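Local coordinates for protein 4-oxalocrotonate decarboxylase NahK (Pseudomonas putida, PDB 5D2K) that catalyses the metal-assisted decarboxylation of (3E)-2-oxohex-3-enedioate to 2-oxopent-4-enoate, a step in naphthalene degradation, at residues Leu16-Leu27 against Val50-Arg61. The protein carries 1 engineered substitution. Sequence-based numbering, arbitrary orientation.
Sequences LALAEHIENAEL and VQWEIRRRKEAR. With EDO (1,2-ethanediol), chain E.
Ala19 enters helix 44-60 as a knob in a hole lined by Val50, Glu53, Ile54 and Arg57, a single knob-into-hole contact between two steeply crossing helices; the segment axes cross at -69° and approach to 8.5 Å, a closeness to which the small Ala19 side chain probably contributes. Its CB lies 3.4 Å from Glu53 CG. Apolar packing continues inward, where Ile22 meets Val50 and Ile54 at about right angles, CD1 on Val50 CG1 and CG2 on Ile54 CD1; Ala165 of helix 160-165 touches Ile22 and Val50 as well.

A salt-bridge network takes over toward the C-terminal ends. Glu23 carries its carboxylate in among Arg57, Lys58 and Arg61 on an extended chain whose CG lies opposite the backbone N (chi1 -171°). Arg61 grips it end-on, NH1 to OE1 and NH2 to OE2, whereas Lys58 NZ bridges Glu23 OE2, on its anti side, and Glu26 OE1 (2.8 Å); Tyr94 OH is hydrogen-bonded to both Lys58 NZ and Glu26 OE2. A glutamine in place of Glu23 would probably leave this cationic cluster short of a balancing charge and weaken the grip of Arg61.

Waters link the Arg57 guanidinium to Glu20 and Asn24, while Glu20 CB lies over one of its faces. Arg57 NE and Arg61 NH1 reach Glu23 OE1 from opposite faces of the carboxylate plane.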
loop_
_atom_site.group_PDB
_atom_site.type_symbol
_atom_site.label_atom_id
_atom_site.label_comp_id
_atom_site.label_asym_id
_atom_site.label_seq_id
_atom_site.Cartn_x
_atom_site.Cartn_y
_atom_site.Cartn_z
ATOM N N LEU A 16 6.552 -10.470 -19.070
ATOM C CA LEU A 16 6.494 -9.175 -19.748
ATOM C C LEU A 16 5.088 -8.858 -20.240
ATOM O O LEU A 16 4.611 -7.738 -20.084
ATOM C CB LEU A 16 7.478 -9.135 -20.922
ATOM C CG LEU A 16 8.936 -9.458 -20.580
ATOM C CD1 LEU A 16 9.826 -9.280 -21.804
ATOM C CD2 LEU A 16 9.457 -8.639 -19.414
ATOM N N ALA A 17 4.416 -9.851 -20.817
ATOM C CA ALA A 17 3.082 -9.632 -21.356
ATOM C C ALA A 17 2.016 -9.482 -20.260
ATOM O O ALA A 17 1.077 -8.677 -20.403
ATOM C CB ALA A 17 2.721 -10.781 -22.306
ATOM N N LEU A 18 2.154 -10.235 -19.169
ATOM C CA LEU A 18 1.212 -10.109 -18.055
ATOM C C LEU A 18 1.346 -8.728 -17.428
ATOM O O LEU A 18 0.346 -8.107 -17.050
ATOM C CB LEU A 18 1.435 -11.192 -16.998
ATOM C CG LEU A 18 0.745 -12.525 -17.277
ATOM C CD1 LEU A 18 1.249 -13.606 -16.338
ATOM C CD2 LEU A 18 -0.759 -12.333 -17.104
ATOM N N ALA A 19 2.578 -8.239 -17.326
ATOM C CA ALA A 19 2.783 -6.916 -16.740
ATOM C C ALA A 19 2.081 -5.833 -17.555
ATOM O O ALA A 19 1.441 -4.937 -16.993
ATOM C CB ALA A 19 4.258 -6.620 -16.624
ATOM N N GLU A 20 2.190 -5.926 -18.878
ATOM C CA GLU A 20 1.490 -5.001 -19.772
ATOM C C GLU A 20 -0.034 -5.082 -19.601
ATOM O O GLU A 20 -0.723 -4.060 -19.485
ATOM C CB GLU A 20 1.886 -5.296 -21.222
ATOM C CG GLU A 20 1.174 -4.425 -22.243
ATOM C CD GLU A 20 1.557 -4.784 -23.668
ATOM O OE1 GLU A 20 1.546 -5.987 -24.004
ATOM O OE2 GLU A 20 1.872 -3.864 -24.445
ATOM N N HIS A 21 -0.550 -6.306 -19.578
ATOM C CA HIS A 21 -1.982 -6.555 -19.431
ATOM C C HIS A 21 -2.537 -5.974 -18.118
ATOM O O HIS A 21 -3.542 -5.237 -18.096
ATOM C CB HIS A 21 -2.193 -8.068 -19.531
ATOM C CG HIS A 21 -3.570 -8.532 -19.184
ATOM N ND1 HIS A 21 -4.637 -8.412 -20.051
ATOM C CD2 HIS A 21 -4.046 -9.149 -18.078
ATOM C CE1 HIS A 21 -5.716 -8.917 -19.482
ATOM N NE2 HIS A 21 -5.385 -9.376 -18.288
ATOM N N ILE A 22 -1.849 -6.265 -17.023
ATOM C CA ILE A 22 -2.312 -5.829 -15.718
ATOM C C ILE A 22 -2.137 -4.316 -15.570
ATOM O O ILE A 22 -3.024 -3.620 -15.055
ATOM C CB ILE A 22 -1.561 -6.591 -14.601
ATOM C CG1 ILE A 22 -1.942 -8.071 -14.645
ATOM C CG2 ILE A 22 -1.852 -5.999 -13.218
ATOM C CD1 ILE A 22 -1.143 -8.941 -13.685
ATOM N N GLU A 23 -0.999 -3.793 -16.030
ATOM C CA GLU A 23 -0.805 -2.346 -15.966
ATOM C C GLU A 23 -1.851 -1.594 -16.791
ATOM O O GLU A 23 -2.343 -0.533 -16.376
ATOM C CB GLU A 23 0.592 -1.945 -16.429
ATOM C CG GLU A 23 0.806 -0.460 -16.137
ATOM C CD GLU A 23 2.074 0.111 -16.729
ATOM O OE1 GLU A 23 2.437 -0.249 -17.873
ATOM O OE2 GLU A 23 2.714 0.939 -16.059
ATOM N N ASN A 24 -2.204 -2.139 -17.956
ATOM C CA ASN A 24 -3.173 -1.456 -18.811
ATOM C C ASN A 24 -4.541 -1.332 -18.145
ATOM O O ASN A 24 -5.266 -0.367 -18.387
ATOM C CB ASN A 24 -3.301 -2.169 -20.173
ATOM C CG ASN A 24 -2.195 -1.790 -21.125
ATOM O OD1 ASN A 24 -1.489 -0.815 -20.912
ATOM N ND2 ASN A 24 -2.066 -2.546 -22.210
ATOM N N ALA A 25 -4.894 -2.291 -17.293
ATOM C CA ALA A 25 -6.152 -2.203 -16.557
ATOM C C ALA A 25 -6.155 -0.980 -15.620
ATOM O O ALA A 25 -7.160 -0.289 -15.483
ATOM C CB ALA A 25 -6.402 -3.499 -15.776
ATOM N N GLU A 26 -5.019 -0.702 -14.989
ATOM C CA GLU A 26 -4.901 0.494 -14.170
ATOM C C GLU A 26 -4.928 1.776 -15.012
ATOM O O GLU A 26 -5.702 2.714 -14.739
ATOM C CB GLU A 26 -3.607 0.427 -13.354
ATOM C CG GLU A 26 -3.345 1.663 -12.502
ATOM C CD GLU A 26 -2.035 2.368 -12.839
ATOM O OE1 GLU A 26 -1.100 1.730 -13.382
ATOM O OE2 GLU A 26 -1.954 3.584 -12.534
ATOM N N LEU A 27 -4.066 1.822 -16.028
ATOM C CA LEU A 27 -3.925 3.019 -16.857
ATOM C C LEU A 27 -5.178 3.352 -17.663
ATOM O O LEU A 27 -5.409 4.513 -18.001
ATOM C CB LEU A 27 -2.738 2.860 -17.807
ATOM C CG LEU A 27 -1.395 2.724 -17.103
ATOM C CD1 LEU A 27 -0.315 2.492 -18.143
ATOM C CD2 LEU A 27 -1.120 3.983 -16.302
ATOM N N VAL A 50 6.180 -10.157 -12.008
ATOM C CA VAL A 50 5.259 -9.327 -12.764
ATOM C C VAL A 50 5.172 -7.922 -12.152
ATOM O O VAL A 50 5.245 -6.932 -12.877
ATOM C CB VAL A 50 3.863 -9.976 -12.846
ATOM C CG1 VAL A 50 2.835 -9.015 -13.442
ATOM C CG2 VAL A 50 3.928 -11.261 -13.670
ATOM N N GLN A 51 5.038 -7.838 -10.829
ATOM C CA GLN A 51 4.966 -6.540 -10.164
ATOM C C GLN A 51 6.198 -5.677 -10.432
ATOM O O GLN A 51 6.078 -4.481 -10.740
ATOM C CB GLN A 51 4.797 -6.707 -8.650
ATOM C CG GLN A 51 4.555 -5.358 -7.954
ATOM C CD GLN A 51 4.651 -5.442 -6.446
ATOM O OE1 GLN A 51 5.583 -4.902 -5.842
ATOM N NE2 GLN A 51 3.673 -6.095 -5.823
ATOM N N TRP A 52 7.388 -6.272 -10.313
ATOM C CA TRP A 52 8.603 -5.501 -10.527
ATOM C C TRP A 52 8.773 -5.124 -12.003
ATOM O O TRP A 52 9.410 -4.121 -12.322
ATOM C CB TRP A 52 9.838 -6.258 -10.014
ATOM C CG TRP A 52 10.013 -6.212 -8.514
ATOM C CD1 TRP A 52 9.419 -7.026 -7.602
ATOM C CD2 TRP A 52 10.852 -5.310 -7.765
ATOM N NE1 TRP A 52 9.832 -6.696 -6.327
ATOM C CE2 TRP A 52 10.707 -5.642 -6.402
ATOM C CE3 TRP A 52 11.701 -4.251 -8.118
ATOM C CZ2 TRP A 52 11.385 -4.958 -5.384
ATOM C CZ3 TRP A 52 12.380 -3.573 -7.106
ATOM C CH2 TRP A 52 12.211 -3.929 -5.756
ATOM N N GLU A 53 8.184 -5.906 -12.908
ATOM C CA GLU A 53 8.203 -5.525 -14.313
ATOM C C GLU A 53 7.270 -4.338 -14.554
ATOM O O GLU A 53 7.588 -3.461 -15.348
ATOM C CB GLU A 53 7.834 -6.709 -15.213
ATOM C CG GLU A 53 7.640 -6.375 -16.692
ATOM C CD GLU A 53 8.828 -5.745 -17.401
ATOM O OE1 GLU A 53 9.975 -5.772 -16.888
ATOM O OE2 GLU A 53 8.595 -5.221 -18.518
ATOM N N ILE A 54 6.135 -4.289 -13.860
ATOM C CA ILE A 54 5.270 -3.114 -13.958
ATOM C C ILE A 54 6.020 -1.891 -13.433
ATOM O O ILE A 54 5.984 -0.818 -14.049
ATOM C CB ILE A 54 3.950 -3.310 -13.186
ATOM C CG1 ILE A 54 3.124 -4.438 -13.832
ATOM C CG2 ILE A 54 3.142 -2.030 -13.181
ATOM C CD1 ILE A 54 1.820 -4.744 -13.094
ATOM N N ARG A 55 6.714 -2.050 -12.304
ATOM C CA ARG A 55 7.567 -0.968 -11.805
ATOM C C ARG A 55 8.564 -0.492 -12.870
ATOM O O ARG A 55 8.735 0.719 -13.061
ATOM C CB ARG A 55 8.322 -1.401 -10.534
ATOM C CG ARG A 55 9.169 -0.280 -9.941
ATOM C CD ARG A 55 9.941 -0.715 -8.701
ATOM N NE ARG A 55 10.928 0.307 -8.341
ATOM C CZ ARG A 55 11.352 0.531 -7.100
ATOM N NH1 ARG A 55 10.888 -0.195 -6.097
ATOM N NH2 ARG A 55 12.244 1.488 -6.871
ATOM N N ARG A 56 9.206 -1.438 -13.566
ATOM C CA ARG A 56 10.155 -1.095 -14.614
ATOM C C ARG A 56 9.484 -0.329 -15.769
ATOM O O ARG A 56 10.040 0.650 -16.273
ATOM C CB ARG A 56 10.853 -2.349 -15.157
ATOM C CG ARG A 56 12.055 -2.011 -16.041
ATOM C CD ARG A 56 12.350 -3.120 -17.057
ATOM N NE ARG A 56 11.202 -3.349 -17.931
ATOM C CZ ARG A 56 10.872 -2.578 -18.963
ATOM N NH1 ARG A 56 11.606 -1.513 -19.274
ATOM N NH2 ARG A 56 9.798 -2.864 -19.682
ATOM N N ARG A 57 8.292 -0.759 -16.168
ATOM C CA ARG A 57 7.555 -0.054 -17.213
ATOM C C ARG A 57 7.322 1.406 -16.815
ATOM O O ARG A 57 7.478 2.322 -17.627
ATOM C CB ARG A 57 6.218 -0.749 -17.493
ATOM C CG ARG A 57 6.360 -2.147 -18.111
ATOM C CD ARG A 57 4.991 -2.835 -18.268
ATOM N NE ARG A 57 4.105 -2.144 -19.204
ATOM C CZ ARG A 57 4.163 -2.278 -20.530
ATOM N NH1 ARG A 57 5.056 -3.091 -21.090
ATOM N NH2 ARG A 57 3.320 -1.601 -21.301
ATOM N N LYS A 58 6.958 1.621 -15.554
ATOM C CA LYS A 58 6.671 2.973 -15.105
ATOM C C LYS A 58 7.949 3.801 -15.034
ATOM O O LYS A 58 7.954 4.960 -15.450
ATOM C CB LYS A 58 5.954 2.954 -13.744
ATOM C CG LYS A 58 4.552 2.365 -13.838
ATOM C CD LYS A 58 3.721 2.691 -12.597
ATOM C CE LYS A 58 2.350 2.037 -12.650
ATOM N NZ LYS A 58 1.569 2.423 -13.886
ATOM N N GLU A 59 9.030 3.215 -14.527
ATOM C CA GLU A 59 10.321 3.895 -14.465
ATOM C C GLU A 59 10.820 4.278 -15.858
ATOM O O GLU A 59 11.383 5.362 -16.055
ATOM C CB GLU A 59 11.362 3.012 -13.766
ATOM C CG GLU A 59 11.164 2.856 -12.255
ATOM C CD GLU A 59 11.994 1.719 -11.660
ATOM O OE1 GLU A 59 12.330 0.764 -12.398
ATOM O OE2 GLU A 59 12.306 1.778 -10.447
ATOM N N ALA A 60 10.622 3.366 -16.813
ATOM C CA ALA A 60 11.110 3.567 -18.172
ATOM C C ALA A 60 10.421 4.725 -18.869
ATOM O O ALA A 60 11.008 5.347 -19.766
ATOM C CB ALA A 60 10.936 2.291 -18.993
ATOM N N ARG A 61 9.187 5.028 -18.474
ATOM C CA ARG A 61 8.498 6.157 -19.093
ATOM C C ARG A 61 8.619 7.428 -18.257
ATOM O O ARG A 61 7.944 8.426 -18.536
ATOM C CB ARG A 61 7.023 5.816 -19.386
ATOM C CG ARG A 61 6.046 5.751 -18.210
ATOM C CD ARG A 61 4.607 5.472 -18.697
ATOM N NE ARG A 61 4.456 4.154 -19.329
ATOM C CZ ARG A 61 4.044 3.058 -18.694
ATOM N NH1 ARG A 61 3.952 1.899 -19.348
ATOM N NH2 ARG A 61 3.747 3.099 -17.398
HETATM C C1 EDO E . 12.149 2.497 -3.274
HETATM O O1 EDO E . 12.847 2.905 -4.456
HETATM C C2 EDO E . 12.698 1.153 -2.822
HETATM O O2 EDO E . 12.256 0.115 -3.704
HETATM O O HOH W 1 6.401 -5.475 -20.077
HETATM O O HOH W 2 5.022 -3.580 -23.883
HETATM O O HOH W 3 2.981 -1.535 -24.121
HETATM O O HOH W 4 1.077 -0.101 -20.215
#